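Local coordinates for large terminase protein (Enterobacteria phage P22, PDB 4DKW) that powers ATP-driven packaging of viral DNA into empty capsids and, through the magnesium-dependent nuclease domain described here, cuts the genome to start and end packaging, at residues A[66-74]-A[102-110]; A[124-135]-A[175-183]. All coordinates share one frame; numbering follows the deposited sequence.

Contact 1: A[66-74]-A[102-110]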
# COMPACT_ATOMS: atom_id res chain seq x y z
N THR A 66 -18.09 -0.98 2.90
CA THR A 66 -18.17 -1.95 1.82
C THR A 66 -17.25 -1.52 0.68
O THR A 66 -16.66 -0.44 0.73
CB THR A 66 -19.61 -2.06 1.29
OG1 THR A 66 -20.00 -0.81 0.72
CG2 THR A 66 -20.56 -2.41 2.41
N ALA A 67 -17.13 -2.37 -0.33
CA ALA A 67 -16.35 -2.04 -1.52
C ALA A 67 -16.97 -0.86 -2.28
O ALA A 67 -16.25 -0.02 -2.82
CB ALA A 67 -16.20 -3.26 -2.42
N VAL A 68 -18.31 -0.81 -2.31
CA VAL A 68 -19.04 0.28 -2.94
C VAL A 68 -18.76 1.61 -2.25
O VAL A 68 -18.61 2.64 -2.91
CB VAL A 68 -20.57 -0.00 -2.95
CG1 VAL A 68 -21.35 1.16 -3.55
CG2 VAL A 68 -20.87 -1.31 -3.68
N GLN A 69 -18.67 1.59 -0.93
CA GLN A 69 -18.31 2.78 -0.16
C GLN A 69 -16.86 3.18 -0.36
O GLN A 69 -16.55 4.37 -0.43
CB GLN A 69 -18.60 2.59 1.33
CG GLN A 69 -20.07 2.39 1.66
CD GLN A 69 -20.29 2.14 3.14
OE1 GLN A 69 -20.20 1.00 3.60
NE2 GLN A 69 -20.57 3.19 3.89
N ALA A 70 -15.96 2.19 -0.44
CA ALA A 70 -14.56 2.47 -0.70
C ALA A 70 -14.41 3.19 -2.04
O ALA A 70 -13.77 4.24 -2.12
CB ALA A 70 -13.74 1.18 -0.68
N TRP A 71 -15.03 2.63 -3.07
CA TRP A 71 -15.01 3.21 -4.40
C TRP A 71 -15.55 4.64 -4.43
O TRP A 71 -14.98 5.51 -5.07
CB TRP A 71 -15.79 2.34 -5.39
CG TRP A 71 -15.84 2.90 -6.79
CD1 TRP A 71 -16.92 3.45 -7.42
CD2 TRP A 71 -14.74 2.98 -7.72
NE1 TRP A 71 -16.57 3.85 -8.69
CE2 TRP A 71 -15.24 3.58 -8.89
CE3 TRP A 71 -13.40 2.61 -7.67
CZ2 TRP A 71 -14.44 3.82 -10.01
CZ3 TRP A 71 -12.60 2.84 -8.78
CH2 TRP A 71 -13.12 3.43 -9.94
N GLY A 72 -16.64 4.89 -3.71
CA GLY A 72 -17.16 6.24 -3.60
C GLY A 72 -16.20 7.21 -2.93
O GLY A 72 -16.18 8.39 -3.25
N ALA A 73 -15.40 6.70 -2.01
CA ALA A 73 -14.47 7.54 -1.26
C ALA A 73 -13.15 7.84 -1.99
O ALA A 73 -12.50 8.85 -1.69
CB ALA A 73 -14.17 6.93 0.11
N VAL A 74 -12.75 6.99 -2.93
CA VAL A 74 -11.43 7.14 -3.56
C VAL A 74 -11.43 7.17 -5.08
O VAL A 74 -10.37 7.33 -5.69
CB VAL A 74 -10.43 6.03 -3.11
CG1 VAL A 74 -10.37 5.93 -1.59
CG2 VAL A 74 -10.79 4.70 -3.73
N THR A 102 -13.27 -9.69 -6.24
CA THR A 102 -14.42 -9.68 -7.15
C THR A 102 -15.41 -8.58 -6.77
O THR A 102 -15.90 -7.86 -7.63
CB THR A 102 -15.15 -11.05 -7.16
OG1 THR A 102 -14.26 -12.06 -7.63
CG2 THR A 102 -16.39 -11.00 -8.05
N GLN A 103 -15.69 -8.47 -5.48
CA GLN A 103 -16.60 -7.44 -4.97
C GLN A 103 -16.05 -6.05 -5.26
O GLN A 103 -16.80 -5.12 -5.54
CB GLN A 103 -16.81 -7.60 -3.47
CG GLN A 103 -17.39 -8.94 -3.04
CD GLN A 103 -17.42 -9.11 -1.53
OE1 GLN A 103 -17.21 -8.15 -0.78
NE2 GLN A 103 -17.66 -10.34 -1.07
N TYR A 104 -14.72 -5.92 -5.20
CA TYR A 104 -14.06 -4.63 -5.44
C TYR A 104 -14.00 -4.30 -6.93
O TYR A 104 -14.19 -3.14 -7.33
CB TYR A 104 -12.67 -4.61 -4.79
CG TYR A 104 -12.70 -4.19 -3.34
CD1 TYR A 104 -12.36 -2.90 -2.96
CD2 TYR A 104 -13.12 -5.08 -2.35
CE1 TYR A 104 -12.40 -2.51 -1.64
CE2 TYR A 104 -13.17 -4.70 -1.02
CZ TYR A 104 -12.81 -3.41 -0.67
OH TYR A 104 -12.85 -3.02 0.65
N ALA A 105 -13.76 -5.31 -7.76
CA ALA A 105 -13.80 -5.15 -9.20
C ALA A 105 -15.20 -4.73 -9.64
O ALA A 105 -15.36 -3.84 -10.48
CB ALA A 105 -13.37 -6.43 -9.90
N ASP A 106 -16.21 -5.37 -9.05
CA ASP A 106 -17.60 -5.10 -9.41
C ASP A 106 -17.97 -3.69 -8.99
O ASP A 106 -18.84 -3.06 -9.60
CB ASP A 106 -18.55 -6.11 -8.76
CG ASP A 106 -18.47 -7.49 -9.40
OD1 ASP A 106 -17.96 -7.60 -10.53
OD2 ASP A 106 -18.93 -8.46 -8.76
N ALA A 107 -17.31 -3.20 -7.94
CA ALA A 107 -17.53 -1.85 -7.42
C ALA A 107 -16.87 -0.79 -8.30
O ALA A 107 -17.18 0.40 -8.19
CB ALA A 107 -17.03 -1.75 -5.98
N GLY A 108 -15.95 -1.21 -9.17
CA GLY A 108 -15.36 -0.30 -10.13
C GLY A 108 -13.84 -0.24 -10.14
O GLY A 108 -13.23 0.35 -11.03
N PHE A 109 -13.21 -0.85 -9.14
CA PHE A 109 -11.77 -0.83 -9.08
C PHE A 109 -11.15 -1.71 -10.17
O PHE A 109 -11.69 -2.77 -10.51
CB PHE A 109 -11.28 -1.33 -7.72
CG PHE A 109 -11.57 -0.40 -6.57
CD1 PHE A 109 -10.75 0.69 -6.32
CD2 PHE A 109 -12.63 -0.65 -5.72
CE1 PHE A 109 -11.00 1.54 -5.25
CE2 PHE A 109 -12.89 0.20 -4.65
CZ PHE A 109 -12.07 1.29 -4.42
N SER A 110 -10.01 -1.26 -10.70
CA SER A 110 -9.24 -2.06 -11.65
C SER A 110 -8.32 -3.03 -10.92
O SER A 110 -7.10 -2.86 -10.88
CB SER A 110 -8.45 -1.14 -12.59
OG SER A 110 -9.32 -0.18 -13.18
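A67 and Y104 lie where the helices of 66-74 and 102-110 pass closest, their axes 8.7 Å apart and crossing at -46°, near enough that small residues must fill the seam. A67 is one of them: its CB sits over the centre of the Y104 ring, 3.5 Å from the centroid, a CH-pi contact almost along the ring normal. A107 is another, its CB 3.7 Å from A67 O. The A70 methyl touches both rings, near Y104 CE1 and F109 CZ.

Farther along, W71 and F109 carry the contact. The indole turns its CE3 edge onto the face of F109, CE3 lying 3.5 Å from F109 CD1, in a T-shaped pair with planes at 81°. With CG anti to the backbone N (chi1 179°), W71 reaches out over the end of the other helix, where one indole face is laid on the backbone: G108 CA stands 4.0 Å from the six-membered ring centroid, and A107 O approaches W71 CD1 at 3.2 Å. Glycine suits this place: G108 has positive phi in a Schellman motif, and its bare CA lies directly on the indole face. V74 closes the far rim of F109, CG2 meeting CE1 at 3.5 Å near the ring plane.

Helix 67-78 starts with a capping box: T66 OG1 accepts from Q69 N, and Q69 OE1 accepts from T66 N. The Y104 hydroxyl is hydrogen-bonded to Q40, and H42 meets the F109 ring, so both aromatic residues also reach strand 40-48. This is two helices packed together against the central sheet of an RNase H-like nuclease domain, with the Y104 side chain about 8 Å from that of the catalytic, magnesium-binding D33.

Contact 2: A[124-135]-A[175-183]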
# COMPACT_ATOMS: atom_id res chain seq x y z
N SER A 124 7.01 -12.56 1.04
CA SER A 124 7.61 -12.25 2.34
C SER A 124 7.38 -10.81 2.83
O SER A 124 7.76 -9.84 2.17
CB SER A 124 9.11 -12.52 2.28
OG SER A 124 9.75 -12.09 3.47
N VAL A 125 6.75 -10.67 4.00
CA VAL A 125 6.62 -9.37 4.64
C VAL A 125 8.00 -8.83 5.04
O VAL A 125 8.32 -7.67 4.80
CB VAL A 125 5.72 -9.44 5.89
CG1 VAL A 125 5.58 -8.06 6.53
CG2 VAL A 125 4.36 -10.00 5.51
N GLU A 126 8.81 -9.69 5.66
CA GLU A 126 10.17 -9.32 6.06
C GLU A 126 10.96 -8.74 4.89
O GLU A 126 11.63 -7.72 5.03
CB GLU A 126 10.92 -10.54 6.65
CG GLU A 126 10.43 -10.98 8.04
CD GLU A 126 10.79 -10.01 9.14
OE1 GLU A 126 11.67 -9.14 8.92
OE2 GLU A 126 10.20 -10.10 10.25
N SER A 127 10.88 -9.38 3.73
CA SER A 127 11.61 -8.92 2.56
C SER A 127 11.13 -7.53 2.10
O SER A 127 11.94 -6.67 1.75
CB SER A 127 11.49 -9.94 1.42
OG SER A 127 12.57 -9.78 0.51
N GLY A 128 9.82 -7.33 2.09
CA GLY A 128 9.24 -6.03 1.77
C GLY A 128 9.66 -4.93 2.73
O GLY A 128 9.96 -3.81 2.33
N ILE A 129 9.68 -5.24 4.02
CA ILE A 129 10.06 -4.27 5.03
C ILE A 129 11.51 -3.86 4.89
O ILE A 129 11.84 -2.67 5.00
CB ILE A 129 9.79 -4.81 6.45
CG1 ILE A 129 8.30 -4.79 6.73
CG2 ILE A 129 10.54 -4.01 7.50
CD1 ILE A 129 7.93 -5.46 8.01
N SER A 130 12.38 -4.83 4.62
CA SER A 130 13.81 -4.54 4.43
C SER A 130 14.03 -3.63 3.24
O SER A 130 14.81 -2.67 3.31
CB SER A 130 14.62 -5.83 4.24
OG SER A 130 14.78 -6.48 5.49
N GLU A 131 13.35 -3.93 2.14
CA GLU A 131 13.52 -3.15 0.92
C GLU A 131 12.97 -1.75 1.10
O GLU A 131 13.62 -0.78 0.72
CB GLU A 131 12.85 -3.85 -0.26
CG GLU A 131 13.57 -5.15 -0.65
CD GLU A 131 13.16 -5.67 -2.03
OE1 GLU A 131 12.42 -4.97 -2.76
OE2 GLU A 131 13.60 -6.79 -2.39
N LEU A 132 11.80 -1.65 1.73
CA LEU A 132 11.22 -0.33 2.02
C LEU A 132 12.10 0.51 2.94
O LEU A 132 12.20 1.72 2.75
CB LEU A 132 9.81 -0.47 2.59
CG LEU A 132 8.73 -0.92 1.61
CD1 LEU A 132 7.41 -1.14 2.33
CD2 LEU A 132 8.57 0.11 0.50
N ARG A 133 12.73 -0.10 3.94
CA ARG A 133 13.60 0.65 4.85
C ARG A 133 14.83 1.17 4.13
O ARG A 133 15.27 2.29 4.39
CB ARG A 133 14.04 -0.19 6.06
CG ARG A 133 14.91 0.64 7.04
CD ARG A 133 15.69 -0.21 8.05
NE ARG A 133 14.81 -0.89 9.00
CZ ARG A 133 14.50 -2.18 8.93
NH1 ARG A 133 15.01 -2.92 7.94
NH2 ARG A 133 13.70 -2.72 9.84
N ASP A 134 15.40 0.36 3.25
CA ASP A 134 16.55 0.78 2.44
C ASP A 134 16.19 2.00 1.63
O ASP A 134 16.94 2.97 1.60
CB ASP A 134 17.01 -0.33 1.48
CG ASP A 134 17.67 -1.48 2.19
OD1 ASP A 134 18.04 -1.33 3.38
OD2 ASP A 134 17.84 -2.53 1.55
N LEU A 135 15.02 1.96 0.99
CA LEU A 135 14.55 3.08 0.16
C LEU A 135 14.39 4.33 1.00
O LEU A 135 14.79 5.42 0.58
CB LEU A 135 13.24 2.74 -0.54
CG LEU A 135 13.27 1.60 -1.57
CD1 LEU A 135 11.86 1.25 -2.05
CD2 LEU A 135 14.14 2.00 -2.75
N ALA A 175 -0.89 -2.39 2.53
CA ALA A 175 -1.26 -1.89 1.21
C ALA A 175 -0.07 -1.27 0.48
O ALA A 175 0.17 -1.58 -0.69
CB ALA A 175 -2.41 -0.89 1.33
N THR A 176 0.67 -0.40 1.17
CA THR A 176 1.84 0.23 0.57
C THR A 176 2.82 -0.83 0.09
O THR A 176 3.35 -0.75 -1.01
CB THR A 176 2.54 1.17 1.55
OG1 THR A 176 1.61 2.17 1.98
CG2 THR A 176 3.71 1.86 0.88
N ARG A 177 3.05 -1.83 0.93
CA ARG A 177 3.96 -2.91 0.62
C ARG A 177 3.47 -3.70 -0.60
O ARG A 177 4.26 -4.06 -1.49
CB ARG A 177 4.12 -3.80 1.86
CG ARG A 177 5.42 -4.54 1.95
CD ARG A 177 5.65 -5.16 3.33
NE ARG A 177 4.39 -5.56 3.97
CZ ARG A 177 3.68 -6.63 3.63
NH1 ARG A 177 4.09 -7.43 2.65
NH2 ARG A 177 2.55 -6.91 4.28
N TYR A 178 2.16 -3.94 -0.68
CA TYR A 178 1.58 -4.64 -1.85
C TYR A 178 1.76 -3.88 -3.16
O TYR A 178 2.04 -4.48 -4.20
CB TYR A 178 0.09 -4.94 -1.65
CG TYR A 178 -0.21 -5.77 -0.43
CD1 TYR A 178 0.69 -6.75 0.00
CD2 TYR A 178 -1.38 -5.58 0.30
CE1 TYR A 178 0.42 -7.50 1.13
CE2 TYR A 178 -1.65 -6.33 1.42
CZ TYR A 178 -0.75 -7.29 1.83
OH TYR A 178 -1.02 -8.04 2.94
N GLY A 179 1.58 -2.56 -3.11
CA GLY A 179 1.75 -1.72 -4.29
C GLY A 179 3.20 -1.75 -4.74
O GLY A 179 3.49 -1.84 -5.93
N TYR A 180 4.11 -1.66 -3.78
CA TYR A 180 5.53 -1.75 -4.05
C TYR A 180 5.92 -3.10 -4.68
O TYR A 180 6.67 -3.16 -5.67
CB TYR A 180 6.34 -1.47 -2.78
CG TYR A 180 7.82 -1.73 -2.96
CD1 TYR A 180 8.62 -0.85 -3.66
CD2 TYR A 180 8.42 -2.87 -2.42
CE1 TYR A 180 9.96 -1.09 -3.85
CE2 TYR A 180 9.78 -3.12 -2.60
CZ TYR A 180 10.54 -2.23 -3.32
OH TYR A 180 11.88 -2.43 -3.52
N MET A 181 5.41 -4.19 -4.12
CA MET A 181 5.71 -5.52 -4.62
C MET A 181 5.28 -5.69 -6.07
O MET A 181 5.97 -6.32 -6.88
CB MET A 181 5.03 -6.58 -3.77
CG MET A 181 5.61 -6.70 -2.37
SD MET A 181 4.56 -7.68 -1.28
CE MET A 181 4.56 -9.24 -2.12
N MET A 182 4.13 -5.10 -6.39
CA MET A 182 3.53 -5.25 -7.71
C MET A 182 3.83 -4.08 -8.65
O MET A 182 3.13 -3.90 -9.64
CB MET A 182 2.01 -5.42 -7.57
CG MET A 182 1.61 -6.71 -6.90
SD MET A 182 1.86 -8.16 -7.95
CE MET A 182 0.30 -8.29 -8.80
N ARG A 183 4.88 -3.32 -8.34
CA ARG A 183 5.21 -2.12 -9.10
C ARG A 183 5.45 -2.38 -10.59
O ARG A 183 5.38 -1.45 -11.40
CB ARG A 183 6.40 -1.39 -8.48
CG ARG A 183 7.72 -2.15 -8.51
CD ARG A 183 8.75 -1.42 -7.68
NE ARG A 183 10.06 -2.07 -7.71
CZ ARG A 183 10.38 -3.14 -6.99
NH1 ARG A 183 9.49 -3.70 -6.18
NH2 ARG A 183 11.60 -3.66 -7.08
O HOH W 1 6.56 -7.50 1.20
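Y180 and E131 make the direct polar link between helices 125-137 and 171-181, whose segments here cross nearly at right angles (84°). The phenol OH donates to E131 OE1 at 2.7 Å, meeting the carboxylate on its anti side, 21° out of plane, while the carboxylate and ring stand almost perpendicular. L132 CD2 rests over one ring face, 4.0 Å from Y180 CG, and L135 CD1 touches CE1. Over the opposite face runs R183, whose NH1 donates to Y180 O at 2.9 Å; R183 N reaches that same oxygen from the other side of its carbonyl plane, so two donors grip it.

At the other end, R177 is a knob among V125, G128, I129 and L132. G128, without a side chain, lets the arginine's methylenes lie against the helix: G128 CA is 4.0 Å from R177 CD. A bend at chi3 (32°) then lays the guanidinium flat under V125, CG1 over its centre and 3.8 Å from CZ. R177 NH2 forms a salt bridge with D174, and NH1 donates to a water in the guanidinium plane, which donates to S124 O. S124 OG caps its helix by accepting from S127 N at 2.9 Å.

The buried arginine thus has its charge met by D174, while apolar groups take its face and stem. E131 also has R183 nearby, short of a salt bridge, which may favour its ionised form. The tyrosine-glutamate bond and the water bridge tie the two helices at separate points, with R177 and L132 packed between, consistent with the helices being held at their steep angle.

Both contacts join helix to helix inside the RNase H-like nuclease domain, but they share no helix, follow one another along the chain, and lie on opposite sides of its centre, 24 Å apart between centres. Contact 1 is partly buried at an outer flank and relies on alanines, glycine and aromatic rings; its side-chain polar bonds lie within or beside its own segments or lead to strand 40-48, and none links the two segments. Contact 2 is deeper, its centre about 9 Å from that of the chain, against about 16 Å for contact 1, and joins its helices by a phenol-carboxylate bond and a water bridge. R177, about 7 Å from D33 between side chains, comes about as near the metal site as Y104.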